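Local structure of putative oxidoreductase with NAD(P)-binding Rossmann-fold domain (Clostridium difficile, 3UUW) at residues L87-K97 with L112-G123; K5-L14 with S29-T39. The protein is a putative oxidoreductase of the Gfo/Idh/MocA family that probably binds NAD(P) through its Rossmann-fold domain. One frame throughout, in Å; residues are numbered along the deposited sequence.

Overall arrangement
Both contacts belong to one five-stranded parallel sheet, the core of the Rossmann-fold domain. Contact 2 pairs strand 8-12 with the border strand 33-38. Contact 1 pairs strand 92-95 with strand 120-122 at the other border. Strand 69-72 runs between them and bonds to both 8-12 and 92-95. The contact centres are 15 Å apart; their nearest atoms are about 7 Å apart and do not touch. Each joins the strands of its own beta-alpha-beta unit, through helix 16-26 in contact 2 and helix 103-116 in contact 1. Contact 2 includes Gly13, the first glycine of a probable dinucleotide-binding turn. The Asp96 side chain of contact 1 lies near that glycine-rich motif without touching it.

Contact 1 (L87-K97 with L112-G123); sequences LNLGVHVYVDK and LSTKKNLNLMVG
Strands 92-95 and 120-122 pair in parallel at one border of the Rossmann sheet, closing the beta-alpha-beta unit formed with helix 103-116. Val93 lies beside Leu120, Tyr94 beside Met121 and Val95 beside Val122. The backbone bonds run from Val93 N to Asn119 O (2.9 Å) through to Gly123 N and Val95 O. A side-chain bond extends the pairing: Asn119 N gives a straight bond to His92 ND1 (3.0 Å, 180°), in the ring plane. His92 CG anti to the carbonyl carbon (chi1 -56°) lets ND1 face that N-H. ND1 is the acceptor, so the proton of a neutral ring would sit on NE2. Leu118 CD2 sits over one face of this imidazole, 3.9 Å from its centroid, a CH-pi contact. Met121 SD makes a Met-aromatic contact at the Tyr94 ring edge, 4.0 Å from CD2. Tyr94 OH lies 3.1 Å from Gly123 CA, where glycine leaves room. Leu87 CB packs on Leu112 CD2 at 3.8 Å. A water bridges Asp96 OD1, Lys97 N and Gly123 O just beyond the Val95-Val122 pair. Tyr22 bonds both Tyr94 OH and Asp96 OD1. Strand 69-72 pairs with the other side of strand 92-95. Helix 269-281 packs on Tyr94 and Met121, and helix 79-88 on Val93 and Leu120 across the sheet.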
# COMPACT_ATOMS: atom_id res chain seq x y z
N LEU A 87 -3.52 10.26 -47.42
CA LEU A 87 -4.87 10.75 -47.61
C LEU A 87 -5.17 10.91 -49.10
O LEU A 87 -6.25 10.59 -49.56
CB LEU A 87 -5.08 12.06 -46.84
CG LEU A 87 -5.01 11.98 -45.31
CD1 LEU A 87 -5.06 13.38 -44.69
CD2 LEU A 87 -6.11 11.08 -44.76
N ASN A 88 -4.19 11.36 -49.87
CA ASN A 88 -4.42 11.53 -51.30
C ASN A 88 -4.53 10.20 -52.05
O ASN A 88 -5.12 10.15 -53.13
CB ASN A 88 -3.38 12.46 -51.91
CG ASN A 88 -3.72 13.92 -51.68
OD1 ASN A 88 -4.88 14.31 -51.84
ND2 ASN A 88 -2.74 14.72 -51.32
N LEU A 89 -4.00 9.13 -51.44
CA LEU A 89 -4.14 7.78 -51.97
C LEU A 89 -5.39 7.05 -51.43
O LEU A 89 -5.61 5.88 -51.74
CB LEU A 89 -2.87 6.95 -51.70
CG LEU A 89 -1.68 7.23 -52.61
CD1 LEU A 89 -0.44 6.54 -52.06
CD2 LEU A 89 -1.98 6.79 -54.07
N GLY A 90 -6.20 7.75 -50.63
CA GLY A 90 -7.51 7.23 -50.21
C GLY A 90 -7.52 6.29 -49.03
O GLY A 90 -8.44 5.49 -48.88
N VAL A 91 -6.53 6.42 -48.15
CA VAL A 91 -6.48 5.54 -46.98
C VAL A 91 -6.73 6.32 -45.69
O VAL A 91 -6.25 7.43 -45.53
CB VAL A 91 -5.14 4.76 -46.88
CG1 VAL A 91 -4.87 3.95 -48.17
CG2 VAL A 91 -4.00 5.69 -46.60
N HIS A 92 -7.47 5.70 -44.77
CA HIS A 92 -7.68 6.24 -43.43
C HIS A 92 -6.35 6.15 -42.71
O HIS A 92 -5.54 5.25 -42.97
CB HIS A 92 -8.69 5.42 -42.63
CG HIS A 92 -10.02 5.27 -43.29
ND1 HIS A 92 -11.03 6.20 -43.17
CD2 HIS A 92 -10.51 4.29 -44.07
CE1 HIS A 92 -12.08 5.79 -43.85
NE2 HIS A 92 -11.80 4.63 -44.40
N VAL A 93 -6.11 7.07 -41.77
CA VAL A 93 -4.82 7.10 -41.10
C VAL A 93 -4.94 7.23 -39.60
O VAL A 93 -5.66 8.10 -39.11
CB VAL A 93 -3.98 8.27 -41.61
CG1 VAL A 93 -2.63 8.36 -40.85
CG2 VAL A 93 -3.75 8.12 -43.11
N TYR A 94 -4.31 6.30 -38.90
CA TYR A 94 -4.08 6.41 -37.47
C TYR A 94 -2.61 6.79 -37.27
O TYR A 94 -1.71 6.15 -37.83
CB TYR A 94 -4.36 5.09 -36.76
CG TYR A 94 -4.05 5.07 -35.28
CD1 TYR A 94 -2.72 4.92 -34.81
CD2 TYR A 94 -5.07 5.20 -34.34
CE1 TYR A 94 -2.44 4.90 -33.44
CE2 TYR A 94 -4.80 5.18 -32.97
CZ TYR A 94 -3.49 5.03 -32.53
OH TYR A 94 -3.26 5.00 -31.17
N VAL A 95 -2.35 7.84 -36.50
CA VAL A 95 -0.97 8.30 -36.27
C VAL A 95 -0.74 8.59 -34.79
O VAL A 95 -1.64 9.05 -34.09
CB VAL A 95 -0.65 9.57 -37.16
CG1 VAL A 95 -1.51 10.77 -36.72
CG2 VAL A 95 0.77 9.93 -37.10
N ASP A 96 0.46 8.30 -34.30
CA ASP A 96 0.81 8.69 -32.94
C ASP A 96 0.84 10.21 -32.80
O ASP A 96 1.02 10.94 -33.80
CB ASP A 96 2.14 8.10 -32.51
CG ASP A 96 2.00 6.65 -32.13
OD1 ASP A 96 1.19 6.34 -31.20
OD2 ASP A 96 2.68 5.83 -32.76
N LYS A 97 0.64 10.67 -31.58
CA LYS A 97 0.64 12.10 -31.30
C LYS A 97 2.05 12.66 -31.44
O LYS A 97 3.03 11.91 -31.31
CB LYS A 97 0.05 12.40 -29.91
CG LYS A 97 0.55 11.59 -28.68
CD LYS A 97 1.98 11.90 -28.26
CE LYS A 97 2.93 10.80 -28.67
NZ LYS A 97 4.34 11.16 -28.45
N LEU A 112 -8.02 18.01 -45.44
CA LEU A 112 -7.80 17.03 -46.52
C LEU A 112 -8.54 15.72 -46.22
O LEU A 112 -9.25 15.19 -47.08
CB LEU A 112 -6.30 16.78 -46.74
CG LEU A 112 -5.93 15.80 -47.85
CD1 LEU A 112 -6.53 16.22 -49.19
CD2 LEU A 112 -4.40 15.67 -47.96
N SER A 113 -8.47 15.26 -44.97
CA SER A 113 -9.15 14.02 -44.59
C SER A 113 -10.68 14.14 -44.76
O SER A 113 -11.33 13.26 -45.29
CB SER A 113 -8.76 13.61 -43.16
OG SER A 113 -9.46 14.37 -42.16
N THR A 114 -11.24 15.27 -44.35
CA THR A 114 -12.69 15.43 -44.45
C THR A 114 -13.14 15.55 -45.93
O THR A 114 -14.18 14.99 -46.32
CB THR A 114 -13.17 16.60 -43.57
OG1 THR A 114 -12.58 17.81 -44.01
CG2 THR A 114 -12.85 16.37 -42.14
N LYS A 115 -12.34 16.21 -46.77
CA LYS A 115 -12.63 16.29 -48.20
C LYS A 115 -12.69 14.88 -48.81
O LYS A 115 -13.56 14.60 -49.65
CB LYS A 115 -11.54 17.09 -48.90
CG LYS A 115 -11.65 17.14 -50.41
CD LYS A 115 -10.32 17.61 -51.00
CE LYS A 115 -10.30 17.53 -52.51
NZ LYS A 115 -8.94 17.82 -53.03
N LYS A 116 -11.78 14.00 -48.37
CA LYS A 116 -11.68 12.64 -48.91
C LYS A 116 -12.61 11.65 -48.22
O LYS A 116 -12.66 10.47 -48.60
CB LYS A 116 -10.22 12.16 -48.82
CG LYS A 116 -9.19 12.98 -49.60
CD LYS A 116 -9.31 12.82 -51.09
CE LYS A 116 -8.84 11.45 -51.56
NZ LYS A 116 -9.10 11.28 -53.01
N ASN A 117 -13.36 12.12 -47.22
CA ASN A 117 -14.22 11.28 -46.40
C ASN A 117 -13.42 10.16 -45.73
O ASN A 117 -13.81 8.98 -45.76
CB ASN A 117 -15.40 10.72 -47.19
CG ASN A 117 -16.68 10.90 -46.44
OD1 ASN A 117 -17.07 10.04 -45.65
ND2 ASN A 117 -17.32 12.06 -46.62
N LEU A 118 -12.30 10.55 -45.13
CA LEU A 118 -11.42 9.62 -44.46
C LEU A 118 -11.22 10.02 -43.00
O LEU A 118 -11.29 11.20 -42.65
CB LEU A 118 -10.06 9.61 -45.15
CG LEU A 118 -10.06 9.14 -46.59
CD1 LEU A 118 -8.69 9.43 -47.22
CD2 LEU A 118 -10.42 7.66 -46.70
N ASN A 119 -10.99 9.02 -42.15
CA ASN A 119 -10.71 9.26 -40.75
C ASN A 119 -9.22 9.45 -40.55
O ASN A 119 -8.40 8.66 -41.05
CB ASN A 119 -11.18 8.08 -39.88
CG ASN A 119 -12.68 7.95 -39.84
OD1 ASN A 119 -13.40 8.95 -39.93
ND2 ASN A 119 -13.17 6.70 -39.70
N LEU A 120 -8.89 10.55 -39.88
CA LEU A 120 -7.51 10.86 -39.49
C LEU A 120 -7.59 10.93 -37.98
O LEU A 120 -8.20 11.86 -37.44
CB LEU A 120 -7.07 12.20 -40.09
CG LEU A 120 -5.70 12.74 -39.68
CD1 LEU A 120 -4.60 11.75 -39.99
CD2 LEU A 120 -5.45 14.11 -40.37
N MET A 121 -7.04 9.92 -37.31
CA MET A 121 -7.12 9.81 -35.85
C MET A 121 -5.73 9.88 -35.22
O MET A 121 -4.79 9.24 -35.70
CB MET A 121 -7.73 8.47 -35.48
CG MET A 121 -8.09 8.31 -34.02
SD MET A 121 -8.77 6.66 -33.75
CE MET A 121 -9.28 6.82 -32.02
N VAL A 122 -5.63 10.63 -34.11
CA VAL A 122 -4.39 10.75 -33.35
C VAL A 122 -4.48 9.84 -32.13
O VAL A 122 -5.52 9.76 -31.45
CB VAL A 122 -4.10 12.21 -32.95
CG1 VAL A 122 -2.89 12.29 -32.04
CG2 VAL A 122 -3.90 13.07 -34.25
N GLY A 123 -3.36 9.16 -31.86
CA GLY A 123 -3.30 8.12 -30.84
C GLY A 123 -3.20 8.56 -29.40
O GLY A 123 -2.17 8.30 -28.71
O HOH W 1 -6.82 16.17 -52.88
O HOH W 2 -6.45 12.79 -54.00
O HOH W 3 0.38 8.35 -29.70

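Contact 2 (K5-L14 with S29-T39)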
# COMPACT_ATOMS: atom_id res chain seq x y z
N LYS A 5 -10.55 -10.46 -45.49
CA LYS A 5 -11.60 -9.69 -44.76
C LYS A 5 -11.86 -8.36 -45.44
O LYS A 5 -11.13 -7.97 -46.36
CB LYS A 5 -11.18 -9.45 -43.32
CG LYS A 5 -11.02 -10.74 -42.54
CD LYS A 5 -9.96 -10.60 -41.51
CE LYS A 5 -9.54 -11.94 -40.96
NZ LYS A 5 -8.24 -11.81 -40.24
N ASN A 6 -12.90 -7.68 -44.99
CA ASN A 6 -13.32 -6.43 -45.58
C ASN A 6 -12.22 -5.36 -45.50
O ASN A 6 -11.91 -4.71 -46.50
CB ASN A 6 -14.59 -5.92 -44.88
CG ASN A 6 -15.07 -4.57 -45.40
OD1 ASN A 6 -15.41 -3.67 -44.61
ND2 ASN A 6 -15.11 -4.42 -46.71
N ILE A 7 -11.65 -5.17 -44.32
CA ILE A 7 -10.72 -4.09 -44.13
C ILE A 7 -9.26 -4.54 -44.27
O ILE A 7 -8.83 -5.49 -43.64
CB ILE A 7 -10.93 -3.41 -42.75
CG1 ILE A 7 -12.33 -2.79 -42.68
CG2 ILE A 7 -9.83 -2.37 -42.50
CD1 ILE A 7 -12.70 -2.29 -41.31
N LYS A 8 -8.51 -3.82 -45.11
CA LYS A 8 -7.10 -4.08 -45.37
C LYS A 8 -6.27 -3.02 -44.64
O LYS A 8 -6.44 -1.83 -44.87
CB LYS A 8 -6.81 -4.03 -46.87
CG LYS A 8 -7.55 -5.08 -47.71
CD LYS A 8 -7.12 -5.06 -49.19
CE LYS A 8 -5.83 -5.88 -49.44
NZ LYS A 8 -5.14 -5.57 -50.75
N MET A 9 -5.37 -3.46 -43.78
CA MET A 9 -4.54 -2.54 -43.00
C MET A 9 -3.06 -2.74 -43.30
O MET A 9 -2.60 -3.88 -43.48
CB MET A 9 -4.82 -2.75 -41.50
CG MET A 9 -4.06 -1.84 -40.50
SD MET A 9 -2.37 -2.36 -40.14
CE MET A 9 -2.68 -3.83 -39.17
N GLY A 10 -2.32 -1.64 -43.32
CA GLY A 10 -0.88 -1.66 -43.45
C GLY A 10 -0.31 -0.85 -42.31
O GLY A 10 -1.00 -0.01 -41.72
N MET A 11 0.97 -1.06 -42.03
CA MET A 11 1.67 -0.30 -41.01
C MET A 11 2.88 0.37 -41.63
O MET A 11 3.62 -0.27 -42.38
CB MET A 11 2.13 -1.21 -39.86
CG MET A 11 2.79 -0.46 -38.72
SD MET A 11 3.09 -1.52 -37.28
CE MET A 11 1.44 -1.78 -36.68
N ILE A 12 3.09 1.65 -41.31
CA ILE A 12 4.27 2.38 -41.73
C ILE A 12 5.02 2.86 -40.50
O ILE A 12 4.45 3.55 -39.64
CB ILE A 12 3.90 3.57 -42.67
CG1 ILE A 12 3.38 3.03 -44.00
CG2 ILE A 12 5.08 4.48 -42.89
CD1 ILE A 12 2.79 4.11 -44.93
N GLY A 13 6.31 2.52 -40.43
CA GLY A 13 7.15 2.87 -39.29
C GLY A 13 7.15 1.69 -38.34
O GLY A 13 6.13 1.37 -37.73
N LEU A 14 8.26 0.98 -38.27
CA LEU A 14 8.36 -0.20 -37.42
C LEU A 14 9.42 0.01 -36.33
O LEU A 14 10.16 -0.92 -35.99
CB LEU A 14 8.66 -1.42 -38.26
CG LEU A 14 7.66 -1.75 -39.37
CD1 LEU A 14 8.17 -2.88 -40.25
CD2 LEU A 14 6.30 -2.10 -38.76
N SER A 29 -4.54 -10.50 -36.04
CA SER A 29 -5.33 -9.71 -36.97
C SER A 29 -6.72 -10.27 -37.14
O SER A 29 -7.00 -10.92 -38.13
CB SER A 29 -4.57 -9.64 -38.30
OG SER A 29 -3.20 -9.24 -38.08
N GLU A 30 -7.58 -10.01 -36.16
CA GLU A 30 -8.93 -10.59 -36.12
C GLU A 30 -9.98 -9.89 -36.98
O GLU A 30 -10.84 -10.55 -37.58
CB GLU A 30 -9.44 -10.63 -34.67
CG GLU A 30 -8.65 -11.48 -33.71
CD GLU A 30 -9.26 -11.52 -32.30
OE1 GLU A 30 -9.43 -12.63 -31.76
OE2 GLU A 30 -9.58 -10.45 -31.74
N ARG A 31 -9.93 -8.56 -37.02
CA ARG A 31 -10.98 -7.77 -37.68
C ARG A 31 -10.54 -7.09 -38.97
O ARG A 31 -11.21 -6.19 -39.49
CB ARG A 31 -11.46 -6.71 -36.71
CG ARG A 31 -12.04 -7.25 -35.40
CD ARG A 31 -13.35 -7.98 -35.61
NE ARG A 31 -14.17 -8.03 -34.39
CZ ARG A 31 -13.96 -8.83 -33.34
NH1 ARG A 31 -12.93 -9.68 -33.31
NH2 ARG A 31 -14.79 -8.77 -32.30
N PHE A 32 -9.39 -7.50 -39.48
CA PHE A 32 -8.84 -6.93 -40.70
C PHE A 32 -7.78 -7.86 -41.24
O PHE A 32 -7.36 -8.81 -40.56
CB PHE A 32 -8.19 -5.55 -40.41
CG PHE A 32 -7.17 -5.59 -39.31
CD1 PHE A 32 -5.88 -6.04 -39.54
CD2 PHE A 32 -7.52 -5.21 -38.02
CE1 PHE A 32 -4.96 -6.11 -38.51
CE2 PHE A 32 -6.61 -5.28 -36.99
CZ PHE A 32 -5.33 -5.74 -37.22
N GLU A 33 -7.38 -7.61 -42.48
CA GLU A 33 -6.25 -8.30 -43.08
C GLU A 33 -5.02 -7.41 -42.91
O GLU A 33 -5.07 -6.23 -43.29
CB GLU A 33 -6.49 -8.56 -44.56
CG GLU A 33 -5.39 -9.37 -45.21
CD GLU A 33 -5.55 -9.54 -46.72
OE1 GLU A 33 -6.44 -8.92 -47.33
OE2 GLU A 33 -4.74 -10.31 -47.30
N PHE A 34 -3.94 -7.96 -42.35
CA PHE A 34 -2.67 -7.23 -42.19
C PHE A 34 -1.90 -7.42 -43.51
O PHE A 34 -1.16 -8.39 -43.69
CB PHE A 34 -1.88 -7.75 -40.97
CG PHE A 34 -0.88 -6.77 -40.40
CD1 PHE A 34 -0.21 -5.86 -41.21
CD2 PHE A 34 -0.58 -6.79 -39.06
CE1 PHE A 34 0.72 -4.97 -40.65
CE2 PHE A 34 0.35 -5.92 -38.51
CZ PHE A 34 1.00 -4.99 -39.31
N VAL A 35 -2.13 -6.50 -44.43
CA VAL A 35 -1.60 -6.60 -45.79
C VAL A 35 -0.09 -6.53 -45.89
O VAL A 35 0.51 -7.25 -46.70
CB VAL A 35 -2.23 -5.48 -46.68
CG1 VAL A 35 -1.51 -5.36 -48.03
CG2 VAL A 35 -3.70 -5.74 -46.85
N GLY A 36 0.51 -5.67 -45.09
CA GLY A 36 1.95 -5.49 -45.14
C GLY A 36 2.45 -4.36 -44.29
O GLY A 36 1.67 -3.66 -43.63
N ALA A 37 3.76 -4.16 -44.33
CA ALA A 37 4.38 -3.13 -43.54
C ALA A 37 5.60 -2.57 -44.26
O ALA A 37 6.25 -3.26 -45.04
CB ALA A 37 4.78 -3.68 -42.16
N PHE A 38 5.90 -1.31 -43.98
CA PHE A 38 7.04 -0.63 -44.54
C PHE A 38 7.70 0.17 -43.44
O PHE A 38 7.03 0.76 -42.59
CB PHE A 38 6.63 0.34 -45.67
CG PHE A 38 7.74 1.30 -46.05
CD1 PHE A 38 8.76 0.91 -46.90
CD2 PHE A 38 7.81 2.56 -45.46
CE1 PHE A 38 9.79 1.78 -47.20
CE2 PHE A 38 8.83 3.43 -45.76
CZ PHE A 38 9.83 3.04 -46.63
N THR A 39 9.03 0.15 -43.48
CA THR A 39 9.86 1.04 -42.70
C THR A 39 11.11 1.31 -43.57
O THR A 39 11.52 0.45 -44.35
CB THR A 39 10.15 0.49 -41.27
OG1 THR A 39 10.54 1.57 -40.41
CG2 THR A 39 11.23 -0.61 -41.27
O HOH W 4 -12.51 -6.40 -41.95
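The Phe34 ring carries Met9 CE over the centre of one face, 3.5 Å from its centroid and 6° off the ring normal. Met9 SD lies over the same face, so a CH-pi contact and a Met-aromatic contact share it. Ser29 OG and Gly36 O lie at the ring's edge, in its plane. Met9 CE also reaches Phe32 CE1 (3.3 Å), approaching that ring obliquely; Phe34 N lies at the edge of Phe32. Met9 gets there by bending at chi2 (-80°) and chi3 (-71°), which folds its methyl between the two rings. Ile12 CG2 touches the edge of the Phe38 ring at CD2. Strands 8-12 and 33-38 pair in parallel. Glu33 N bonds Ile7 O, and Met9 N bonds Glu33 O (2.8 Å). Val35 N, at the end of an inverse gamma turn centred on Phe34, donates to Met9 O. The register slips by one residue at Val35: Met9 faces Phe34, but Met11 faces Ala37. Met11 N then donates to Gly36 O, Phe38 N to Met11 O and Gly13 N to Phe38 O (2.9 Å). Gly13, where a CB would jam against the preceding carbonyl O, begins a probable dinucleotide-binding GxGxxA turn. Glu30 makes a salt bridge to Lys47 of the second subunit. Met9, Met11 and Phe32 pack on helix 16-26, an apolar layer on one side of the sheet. Lys5 NZ grips Ser29 O (2.6 Å) and, from above the carbonyl plane, Phe32 O (3.1 Å), tying the chain start to that turn beside the second subunit.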